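Local structure of DNA mismatch repair protein MutL (Aquifex aeolicus, 6LZI) at residues 104-115 with 126-134; 13-23 with 136-144. The protein probably takes part in DNA mismatch repair as an ATP-hydrolysing endonuclease, here caught with ADP in the Bergerat fold of its ATPase domain. One frame throughout, in Å; residues are numbered along the deposited sequence.

Interaction 1 (104-115 with 126-134); sequences RSRFFQEKEGKE and TRRVGMPVG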
loop_
_atom_site.group_PDB
_atom_site.type_symbol
_atom_site.label_atom_id
_atom_site.label_comp_id
_atom_site.label_asym_id
_atom_site.label_seq_id
_atom_site.Cartn_x
_atom_site.Cartn_y
_atom_site.Cartn_z
ATOM N N ARG A 104 -4.111 9.514 15.703
ATOM C CA ARG A 104 -4.823 9.021 16.866
ATOM C C ARG A 104 -4.649 7.504 16.931
ATOM O O ARG A 104 -4.612 6.838 15.900
ATOM C CB ARG A 104 -6.328 9.425 16.834
ATOM C CG ARG A 104 -7.174 8.820 15.685
ATOM C CD ARG A 104 -8.622 9.383 15.822
ATOM N NE ARG A 104 -8.575 10.832 15.548
ATOM C CZ ARG A 104 -8.599 11.335 14.310
ATOM N NH1 ARG A 104 -8.639 10.516 13.256
ATOM N NH2 ARG A 104 -8.549 12.667 14.096
ATOM N N SER A 105 -4.514 6.971 18.138
ATOM C CA SER A 105 -4.289 5.517 18.306
ATOM C C SER A 105 -4.804 5.031 19.659
ATOM O O SER A 105 -4.654 5.692 20.697
ATOM C CB SER A 105 -2.796 5.145 18.180
ATOM O OG SER A 105 -2.625 3.749 18.131
ATOM N N ARG A 106 -5.431 3.861 19.628
ATOM C CA ARG A 106 -5.912 3.191 20.801
ATOM C C ARG A 106 -5.197 1.839 20.853
ATOM O O ARG A 106 -5.299 1.035 19.914
ATOM C CB ARG A 106 -7.405 2.990 20.730
ATOM C CG ARG A 106 -7.923 2.292 22.017
ATOM C CD ARG A 106 -9.465 2.122 21.929
ATOM N NE ARG A 106 -9.937 1.081 22.832
ATOM C CZ ARG A 106 -11.199 0.651 22.831
ATOM N NH1 ARG A 106 -12.080 1.237 22.014
ATOM N NH2 ARG A 106 -11.574 -0.372 23.601
ATOM N N PHE A 107 -4.452 1.642 21.918
ATOM C CA PHE A 107 -3.674 0.419 22.093
ATOM C C PHE A 107 -4.622 -0.719 22.435
ATOM O O PHE A 107 -5.609 -0.533 23.157
ATOM C CB PHE A 107 -2.680 0.678 23.234
ATOM C CG PHE A 107 -1.566 -0.326 23.363
ATOM C CD1 PHE A 107 -0.705 -0.570 22.300
ATOM C CD2 PHE A 107 -1.282 -0.847 24.586
ATOM C CE1 PHE A 107 0.352 -1.457 22.444
ATOM C CE2 PHE A 107 -0.184 -1.758 24.764
ATOM C CZ PHE A 107 0.629 -2.026 23.680
ATOM N N PHE A 108 -4.288 -1.929 21.992
ATOM C CA PHE A 108 -5.177 -3.054 22.258
ATOM C C PHE A 108 -5.468 -3.232 23.759
ATOM O O PHE A 108 -6.547 -3.726 24.130
ATOM C CB PHE A 108 -4.593 -4.340 21.619
ATOM C CG PHE A 108 -3.410 -4.904 22.361
ATOM C CD1 PHE A 108 -2.124 -4.466 22.042
ATOM C CD2 PHE A 108 -3.575 -5.916 23.297
ATOM C CE1 PHE A 108 -1.007 -5.000 22.726
ATOM C CE2 PHE A 108 -2.483 -6.455 23.996
ATOM C CZ PHE A 108 -1.200 -5.992 23.707
ATOM N N GLN A 109 -4.596 -2.761 24.646
ATOM C CA GLN A 109 -4.831 -2.965 26.072
ATOM C C GLN A 109 -5.630 -1.836 26.727
ATOM O O GLN A 109 -5.952 -1.931 27.912
ATOM C CB GLN A 109 -3.495 -3.123 26.817
ATOM C CG GLN A 109 -2.502 -4.036 26.148
ATOM C CD GLN A 109 -1.576 -4.739 27.136
ATOM O OE1 GLN A 109 -0.588 -4.162 27.609
ATOM N NE2 GLN A 109 -1.893 -6.004 27.447
ATOM N N GLU A 110 -5.960 -0.779 25.990
ATOM C CA GLU A 110 -6.508 0.439 26.568
ATOM C C GLU A 110 -7.954 0.638 26.146
ATOM O O GLU A 110 -8.358 0.222 25.060
ATOM C CB GLU A 110 -5.682 1.645 26.135
ATOM C CG GLU A 110 -4.281 1.621 26.663
ATOM C CD GLU A 110 -4.222 1.886 28.153
ATOM O OE1 GLU A 110 -3.097 2.026 28.678
ATOM O OE2 GLU A 110 -5.289 1.975 28.805
ATOM N N LYS A 111 -8.734 1.290 27.015
ATOM C CA LYS A 111 -10.128 1.561 26.661
ATOM C C LYS A 111 -10.263 2.797 25.782
ATOM O O LYS A 111 -11.192 2.875 24.959
ATOM C CB LYS A 111 -10.972 1.753 27.937
ATOM C CG LYS A 111 -11.016 0.545 28.862
ATOM C CD LYS A 111 -11.976 0.791 30.016
ATOM C CE LYS A 111 -11.904 -0.305 31.084
ATOM N NZ LYS A 111 -12.165 -1.637 30.487
ATOM N N GLU A 112 -9.317 3.731 25.904
ATOM C CA GLU A 112 -9.351 5.030 25.234
ATOM C C GLU A 112 -8.168 5.165 24.306
ATOM O O GLU A 112 -7.093 4.594 24.550
ATOM C CB GLU A 112 -9.238 6.228 26.202
ATOM C CG GLU A 112 -10.119 6.264 27.353
ATOM C CD GLU A 112 -10.185 7.690 27.905
ATOM O OE1 GLU A 112 -11.252 8.059 28.424
ATOM O OE2 GLU A 112 -9.188 8.449 27.801
ATOM N N GLY A 113 -8.351 5.984 23.277
ATOM C CA GLY A 113 -7.259 6.355 22.421
ATOM C C GLY A 113 -6.670 7.693 22.832
ATOM O O GLY A 113 -7.189 8.408 23.690
ATOM N N LYS A 114 -5.556 8.026 22.171
ATOM C CA LYS A 114 -4.887 9.296 22.341
ATOM C C LYS A 114 -4.552 9.874 20.970
ATOM O O LYS A 114 -4.151 9.153 20.036
ATOM C CB LYS A 114 -3.617 9.106 23.234
ATOM C CG LYS A 114 -2.672 10.308 23.247
ATOM C CD LYS A 114 -1.601 10.226 24.296
ATOM C CE LYS A 114 -2.127 9.690 25.613
ATOM N NZ LYS A 114 -3.177 10.477 26.366
ATOM N N GLU A 115 -4.605 11.183 20.869
ATOM C CA GLU A 115 -4.408 11.850 19.584
ATOM C C GLU A 115 -3.330 12.920 19.729
ATOM O O GLU A 115 -3.333 13.664 20.696
ATOM C CB GLU A 115 -5.724 12.472 19.130
ATOM C CG GLU A 115 -5.487 13.348 17.913
ATOM C CD GLU A 115 -6.728 13.941 17.391
ATOM O OE1 GLU A 115 -7.624 13.184 17.048
ATOM O OE2 GLU A 115 -6.815 15.178 17.346
ATOM N N THR A 126 -2.015 17.227 22.525
ATOM C CA THR A 126 -2.523 15.871 22.531
ATOM C C THR A 126 -3.856 15.874 23.237
ATOM O O THR A 126 -4.183 16.782 24.015
ATOM C CB THR A 126 -1.632 14.866 23.260
ATOM O OG1 THR A 126 -1.780 15.056 24.676
ATOM C CG2 THR A 126 -0.183 15.076 22.875
ATOM N N ARG A 127 -4.582 14.796 23.011
ATOM C CA ARG A 127 -5.946 14.722 23.504
ATOM C C ARG A 127 -6.302 13.261 23.728
ATOM O O ARG A 127 -5.879 12.392 22.969
ATOM C CB ARG A 127 -6.922 15.330 22.500
ATOM C CG ARG A 127 -6.953 16.880 22.447
ATOM C CD ARG A 127 -7.548 17.343 21.133
ATOM N NE ARG A 127 -6.506 17.813 20.225
ATOM C CZ ARG A 127 -6.573 17.698 18.907
ATOM N NH1 ARG A 127 -7.633 17.128 18.348
ATOM N NH2 ARG A 127 -5.585 18.141 18.150
ATOM N N ARG A 128 -7.164 13.025 24.729
ATOM C CA ARG A 128 -7.809 11.715 24.860
ATOM C C ARG A 128 -8.983 11.611 23.894
ATOM O O ARG A 128 -9.731 12.567 23.721
ATOM C CB ARG A 128 -8.297 11.521 26.295
ATOM C CG ARG A 128 -7.180 11.623 27.324
ATOM C CD ARG A 128 -7.720 11.832 28.772
ATOM N NE ARG A 128 -8.735 10.835 29.149
ATOM C CZ ARG A 128 -9.658 11.023 30.091
ATOM N NH1 ARG A 128 -9.731 12.205 30.751
ATOM N NH2 ARG A 128 -10.545 10.048 30.366
ATOM N N VAL A 129 -9.134 10.473 23.235
ATOM C CA VAL A 129 -10.175 10.356 22.202
ATOM C C VAL A 129 -10.836 9.001 22.299
ATOM O O VAL A 129 -10.177 7.998 22.605
ATOM C CB VAL A 129 -9.645 10.607 20.766
ATOM C CG1 VAL A 129 -9.090 12.035 20.635
ATOM C CG2 VAL A 129 -8.561 9.586 20.390
ATOM N N GLY A 130 -12.161 8.972 22.066
ATOM C CA GLY A 130 -12.835 7.679 21.945
ATOM C C GLY A 130 -12.726 7.133 20.527
ATOM O O GLY A 130 -13.078 7.829 19.570
ATOM N N MET A 131 -12.231 5.905 20.359
ATOM C CA MET A 131 -12.027 5.339 19.029
ATOM C C MET A 131 -11.987 3.835 19.157
ATOM O O MET A 131 -11.811 3.327 20.258
ATOM C CB MET A 131 -10.720 5.835 18.399
ATOM C CG MET A 131 -9.546 5.675 19.304
ATOM S SD MET A 131 -8.073 6.372 18.553
ATOM C CE MET A 131 -7.737 5.425 17.106
ATOM N N PRO A 132 -12.123 3.104 18.052
ATOM C CA PRO A 132 -11.837 1.663 18.106
ATOM C C PRO A 132 -10.338 1.410 18.285
ATOM O O PRO A 132 -9.485 2.239 17.952
ATOM C CB PRO A 132 -12.307 1.133 16.740
ATOM C CG PRO A 132 -13.050 2.261 16.075
ATOM C CD PRO A 132 -12.508 3.540 16.683
ATOM N N VAL A 133 -10.021 0.216 18.787
ATOM C CA VAL A 133 -8.621 -0.203 18.794
ATOM C C VAL A 133 -8.020 -0.074 17.406
ATOM O O VAL A 133 -8.639 -0.425 16.380
ATOM C CB VAL A 133 -8.481 -1.661 19.287
ATOM C CG1 VAL A 133 -7.005 -2.083 19.116
ATOM C CG2 VAL A 133 -8.932 -1.801 20.703
ATOM N N GLY A 134 -6.819 0.458 17.361
ATOM C CA GLY A 134 -6.078 0.620 16.112
ATOM C C GLY A 134 -5.575 2.069 15.968
ATOM O O GLY A 134 -5.433 2.800 16.948
HETATM O O HOH W 1 -12.569 4.551 23.198
#

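Interaction 2 (13-23 with 136-144); sequences IESPVDVVKEL and EVEVRDLFF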
loop_
_atom_site.group_PDB
_atom_site.type_symbol
_atom_site.label_atom_id
_atom_site.label_comp_id
_atom_site.label_asym_id
_atom_site.label_seq_id
_atom_site.Cartn_x
_atom_site.Cartn_y
_atom_site.Cartn_z
ATOM N N ILE A 13 9.820 11.629 1.285
ATOM C CA ILE A 13 8.474 12.158 1.072
ATOM C C ILE A 13 8.530 13.233 -0.010
ATOM O O ILE A 13 8.829 14.402 0.275
ATOM C CB ILE A 13 7.860 12.732 2.348
ATOM C CG1 ILE A 13 7.875 11.701 3.482
ATOM C CG2 ILE A 13 6.365 13.071 2.071
ATOM C CD1 ILE A 13 7.072 10.454 3.234
ATOM N N GLU A 14 8.108 12.867 -1.214
ATOM C CA GLU A 14 8.063 13.789 -2.348
ATOM C C GLU A 14 6.646 14.089 -2.786
ATOM O O GLU A 14 6.432 15.079 -3.485
ATOM C CB GLU A 14 8.837 13.189 -3.524
ATOM C CG GLU A 14 10.224 12.861 -3.042
ATOM C CD GLU A 14 11.134 12.414 -4.154
ATOM O OE1 GLU A 14 10.824 11.411 -4.815
ATOM O OE2 GLU A 14 12.151 13.118 -4.346
ATOM N N SER A 15 5.697 13.229 -2.457
ATOM C CA SER A 15 4.347 13.364 -2.991
ATOM C C SER A 15 3.408 12.546 -2.130
ATOM O O SER A 15 3.841 11.747 -1.291
ATOM C CB SER A 15 4.257 12.937 -4.479
ATOM O OG SER A 15 4.322 11.546 -4.707
ATOM N N PRO A 16 2.115 12.713 -2.314
ATOM C CA PRO A 16 1.142 11.937 -1.513
ATOM C C PRO A 16 1.341 10.432 -1.556
ATOM O O PRO A 16 1.157 9.809 -0.522
ATOM C CB PRO A 16 -0.228 12.329 -2.104
ATOM C CG PRO A 16 0.064 13.826 -2.594
ATOM C CD PRO A 16 1.489 13.762 -3.171
ATOM N N VAL A 17 1.718 9.824 -2.686
ATOM C CA VAL A 17 1.861 8.370 -2.685
ATOM C C VAL A 17 2.918 7.933 -1.678
ATOM O O VAL A 17 2.801 6.856 -1.061
ATOM C CB VAL A 17 2.165 7.884 -4.119
ATOM C CG1 VAL A 17 3.577 8.167 -4.501
ATOM C CG2 VAL A 17 1.837 6.338 -4.258
ATOM N N ASP A 18 3.931 8.754 -1.457
ATOM C CA ASP A 18 4.997 8.340 -0.545
ATOM C C ASP A 18 4.474 8.292 0.877
ATOM O O ASP A 18 4.917 7.477 1.695
ATOM C CB ASP A 18 6.175 9.300 -0.591
ATOM C CG ASP A 18 6.840 9.342 -1.941
ATOM O OD1 ASP A 18 6.980 8.270 -2.591
ATOM O OD2 ASP A 18 7.196 10.462 -2.390
ATOM N N VAL A 19 3.600 9.251 1.201
ATOM C CA VAL A 19 2.922 9.253 2.479
ATOM C C VAL A 19 2.068 7.995 2.655
ATOM O O VAL A 19 2.110 7.339 3.711
ATOM C CB VAL A 19 2.070 10.501 2.627
ATOM C CG1 VAL A 19 1.326 10.395 3.989
ATOM C CG2 VAL A 19 2.936 11.734 2.566
ATOM N N VAL A 20 1.228 7.686 1.666
ATOM C CA VAL A 20 0.359 6.517 1.766
ATOM C C VAL A 20 1.202 5.281 1.978
ATOM O O VAL A 20 0.901 4.446 2.811
ATOM C CB VAL A 20 -0.446 6.368 0.478
ATOM C CG1 VAL A 20 -1.327 5.113 0.482
ATOM C CG2 VAL A 20 -1.333 7.590 0.302
ATOM N N LYS A 21 2.351 5.237 1.301
ATOM C CA LYS A 21 3.184 4.043 1.391
ATOM C C LYS A 21 3.639 3.843 2.834
ATOM O O LYS A 21 3.553 2.723 3.418
ATOM C CB LYS A 21 4.401 4.207 0.464
ATOM C CG LYS A 21 5.375 3.034 0.531
ATOM C CD LYS A 21 6.500 3.315 1.526
ATOM C CE LYS A 21 7.644 2.371 1.337
ATOM N NZ LYS A 21 8.600 2.590 2.453
ATOM N N GLU A 22 4.188 4.912 3.410
ATOM C CA GLU A 22 4.721 4.816 4.765
ATOM C C GLU A 22 3.627 4.503 5.720
ATOM O O GLU A 22 3.824 3.667 6.604
ATOM C CB GLU A 22 5.435 6.070 5.202
ATOM C CG GLU A 22 6.592 6.409 4.282
ATOM C CD GLU A 22 7.745 5.417 4.393
ATOM O OE1 GLU A 22 8.566 5.295 3.442
ATOM O OE2 GLU A 22 7.827 4.707 5.402
ATOM N N LEU A 23 2.433 5.116 5.534
ATOM C CA LEU A 23 1.384 4.799 6.513
ATOM C C LEU A 23 0.904 3.349 6.385
ATOM O O LEU A 23 0.724 2.667 7.391
ATOM C CB LEU A 23 0.198 5.783 6.391
ATOM C CG LEU A 23 0.741 7.186 6.706
ATOM C CD1 LEU A 23 -0.478 8.186 6.468
ATOM C CD2 LEU A 23 1.386 7.433 8.025
ATOM N N GLU A 136 -5.256 5.755 13.361
ATOM C CA GLU A 136 -5.726 6.559 12.248
ATOM C C GLU A 136 -4.773 7.744 12.120
ATOM O O GLU A 136 -4.523 8.435 13.106
ATOM C CB GLU A 136 -7.175 7.023 12.514
ATOM C CG GLU A 136 -7.687 7.796 11.317
ATOM C CD GLU A 136 -9.208 7.803 11.363
ATOM O OE1 GLU A 136 -9.802 7.376 10.369
ATOM O OE2 GLU A 136 -9.695 8.046 12.480
ATOM N N VAL A 137 -4.229 7.978 10.919
ATOM C CA VAL A 137 -3.316 9.088 10.675
ATOM C C VAL A 137 -3.951 9.955 9.595
ATOM O O VAL A 137 -4.459 9.435 8.576
ATOM C CB VAL A 137 -1.934 8.536 10.236
ATOM C CG1 VAL A 137 -0.934 9.708 10.051
ATOM C CG2 VAL A 137 -1.453 7.604 11.313
ATOM N N GLU A 138 -3.984 11.276 9.832
ATOM C CA GLU A 138 -4.522 12.239 8.866
ATOM C C GLU A 138 -3.397 13.191 8.543
ATOM O O GLU A 138 -2.853 13.822 9.443
ATOM C CB GLU A 138 -5.707 13.017 9.455
ATOM C CG GLU A 138 -6.776 12.012 9.757
ATOM C CD GLU A 138 -8.053 12.627 10.237
ATOM O OE1 GLU A 138 -8.142 13.863 10.193
ATOM O OE2 GLU A 138 -8.939 11.854 10.656
ATOM N N VAL A 139 -3.058 13.278 7.259
ATOM C CA VAL A 139 -2.018 14.180 6.757
ATOM C C VAL A 139 -2.677 15.210 5.831
ATOM O O VAL A 139 -3.260 14.842 4.796
ATOM C CB VAL A 139 -0.953 13.355 6.016
ATOM C CG1 VAL A 139 0.112 14.240 5.462
ATOM C CG2 VAL A 139 -0.421 12.333 7.060
ATOM N N ARG A 140 -2.718 16.464 6.279
ATOM C CA ARG A 140 -3.403 17.510 5.533
ATOM C C ARG A 140 -2.416 18.513 4.983
ATOM O O ARG A 140 -1.428 18.811 5.646
ATOM C CB ARG A 140 -4.415 18.259 6.414
ATOM C CG ARG A 140 -5.686 17.412 6.683
ATOM C CD ARG A 140 -6.749 18.231 7.440
ATOM N NE ARG A 140 -7.985 17.446 7.397
ATOM C CZ ARG A 140 -8.836 17.424 6.359
ATOM N NH1 ARG A 140 -8.619 18.158 5.261
ATOM N NH2 ARG A 140 -9.902 16.648 6.406
ATOM N N ASP A 141 -2.791 19.095 3.838
ATOM C CA ASP A 141 -2.104 20.231 3.239
ATOM C C ASP A 141 -0.614 19.955 3.070
ATOM O O ASP A 141 0.242 20.729 3.521
ATOM C CB ASP A 141 -2.314 21.464 4.088
ATOM C CG ASP A 141 -3.744 21.947 4.029
ATOM O OD1 ASP A 141 -4.529 21.398 3.212
ATOM O OD2 ASP A 141 -4.068 22.889 4.777
ATOM N N LEU A 142 -0.337 18.845 2.384
ATOM C CA LEU A 142 1.031 18.348 2.307
ATOM C C LEU A 142 1.845 19.431 1.634
ATOM O O LEU A 142 1.374 20.056 0.666
ATOM C CB LEU A 142 1.055 17.033 1.529
ATOM C CG LEU A 142 2.399 16.323 1.281
ATOM C CD1 LEU A 142 2.935 15.917 2.663
ATOM C CD2 LEU A 142 2.253 15.129 0.330
ATOM N N PHE A 143 3.059 19.679 2.181
ATOM C CA PHE A 143 4.010 20.745 1.733
ATOM C C PHE A 143 3.408 22.161 1.790
ATOM O O PHE A 143 3.809 23.050 1.029
ATOM C CB PHE A 143 4.530 20.445 0.318
ATOM C CG PHE A 143 5.129 19.071 0.171
ATOM C CD1 PHE A 143 6.209 18.703 1.006
ATOM C CD2 PHE A 143 4.657 18.201 -0.802
ATOM C CE1 PHE A 143 6.785 17.430 0.861
ATOM C CE2 PHE A 143 5.241 16.913 -0.946
ATOM C CZ PHE A 143 6.310 16.569 -0.063
ATOM N N PHE A 144 2.444 22.420 2.694
ATOM C CA PHE A 144 1.944 23.806 2.814
ATOM C C PHE A 144 3.047 24.789 3.196
ATOM O O PHE A 144 2.998 25.995 2.828
ATOM C CB PHE A 144 0.832 23.842 3.856
ATOM C CG PHE A 144 1.334 23.855 5.246
ATOM C CD1 PHE A 144 1.619 22.663 5.871
ATOM C CD2 PHE A 144 1.440 25.037 5.979
ATOM C CE1 PHE A 144 2.068 22.635 7.177
ATOM C CE2 PHE A 144 1.873 25.029 7.290
ATOM C CZ PHE A 144 2.188 23.809 7.911
#

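Interaction 1 (104-115 with 126-134)
Arg104 lays its aliphatic chain against Met131, with CG 3.7 Å from the Met131 methyl CE. The turn about the Met131 CG-SD bond (chi3 -64°) brings CE against Arg104 O and Ser105 CA. The Arg104 guanidinium turns to Glu115, where NE and NH2 both hold OE1 from the same face of the carboxylate. Its NH1 goes to Glu136 and Glu138. The Ser105 hydroxyl hydrogen-bonds with that of Thr135, a residue of the ADP pocket. Arg106 pairs with Gly134 through two backbone hydrogen bonds. Its chain is extended from CG to NE, and it crosses Val133 at about a right angle. The tip is then fixed on several sides. Arg106 NH1 gives a straight bond to Met131 O (2.7 Å, 162° at the hydrogen), with the oxygen in the guanidinium plane. Arg106 NE binds Glu110 O at 2.9 Å, and Val133 CG2 covers one face while Lys111 O sits over the other. Arg106 thus bonds to one carbonyl on each segment.

These residues belong to one edge of the large sheet of the Bergerat ATPase domain. Strand 100-106 leads through a type I turn, Phe107 to Glu110, into the hairpin of strands 113-119 and 122-129. Phe108 CB touches Val133 CG1 from the second position of this turn. Glu112 meets Arg128 side-on: Arg128 NE binds Glu112 OE2 on its syn lone pair (2.8 Å), and Arg128 NH2 binds Glu112 OE1 (2.9 Å), with the two planes only 20° apart. Gly113 forms a hydrogen-bonded antiparallel pair with Val129, and Met131 CG comes to 3.9 Å from Gly113 CA. Lys114 and Arg128 form a non-hydrogen-bonded antiparallel pair. Glu115 pairs with Arg127 through both backbone bonds, and Glu115 CB rests 3.7 Å from Val129 CG1.

Interaction 2 (13-23 with 136-144)
In the Bergerat ATPase fold, helices cover one face of the sheet, and here the start of helix 16-29 lies over strand 134-140. The two run nearly antiparallel, with axes of the short segments 10.6 Å apart and 167° between their directions. No hydrogen bond joins the segments. The contact is buried and apolar.

Leu23 straddles Val137, with both methyls near one branch: Leu23 CD2 is 3.8 Å from Val137 CG1, and CD1 is close to it as well. Leu23 CD1 also reaches Val139 CG2. One turn earlier, Val19 divides its two methyls. Val19 CG1 meets Val139 CG2 at 4.0 Å, while CG2 points tip to tip at Leu142. The valines at 137 and 139 both face the helix, and Phe101 of the neighbouring strand touches them too. The Val137 side chain is about 6 Å from the bound ADP, and that of Leu23 about 8 Å from the magnesium ion. Further along the same helix, Asn26 and Ser27 line the ADP pocket.

Beyond the strand, the type II turn Asp141 to Phe144 brings Leu142 and Phe143 up to the start of the helix. Leu142 CD2 packs on the Ser15-Pro16 peptide, 3.6 Å from Pro16 N. Ser15 is the N-cap residue. Just before it, the backbone N of Glu14 binds Asp18 OD2 at 2.8 Å, which holds the lead-in segment against the first turn. The CG atom of Leu142 lies over one face of the Phe143 ring. Ile13 O lies at the ring edge, in its plane, 3.3 Å from Phe143 CZ.

How the interactions relate
From the N terminus, the chain first passes through 13-23, the lead-in and start of helix 16-29. It then builds strands 34-40 and 46-51 and helix 91-96 before reaching strand 100-106. Interaction 1 closes a short loop there, tying 104-115 to 126-134. Strand 134-140 follows directly and carries the chain back along the first helix, nearly antiparallel to it, where interaction 2 closes a much longer loop. Interaction 1 is therefore nested inside interaction 2. Their centres are 21 Å apart, yet they join at neighbouring strands 100-106 and 134-140. Salt bridges from Arg104 NH1 to Glu136 OE2 (2.8 Å) and Glu138 OE2 (2.9 Å) connect the two contacts. Sheet edge and helix layer are thus linked through one sheet.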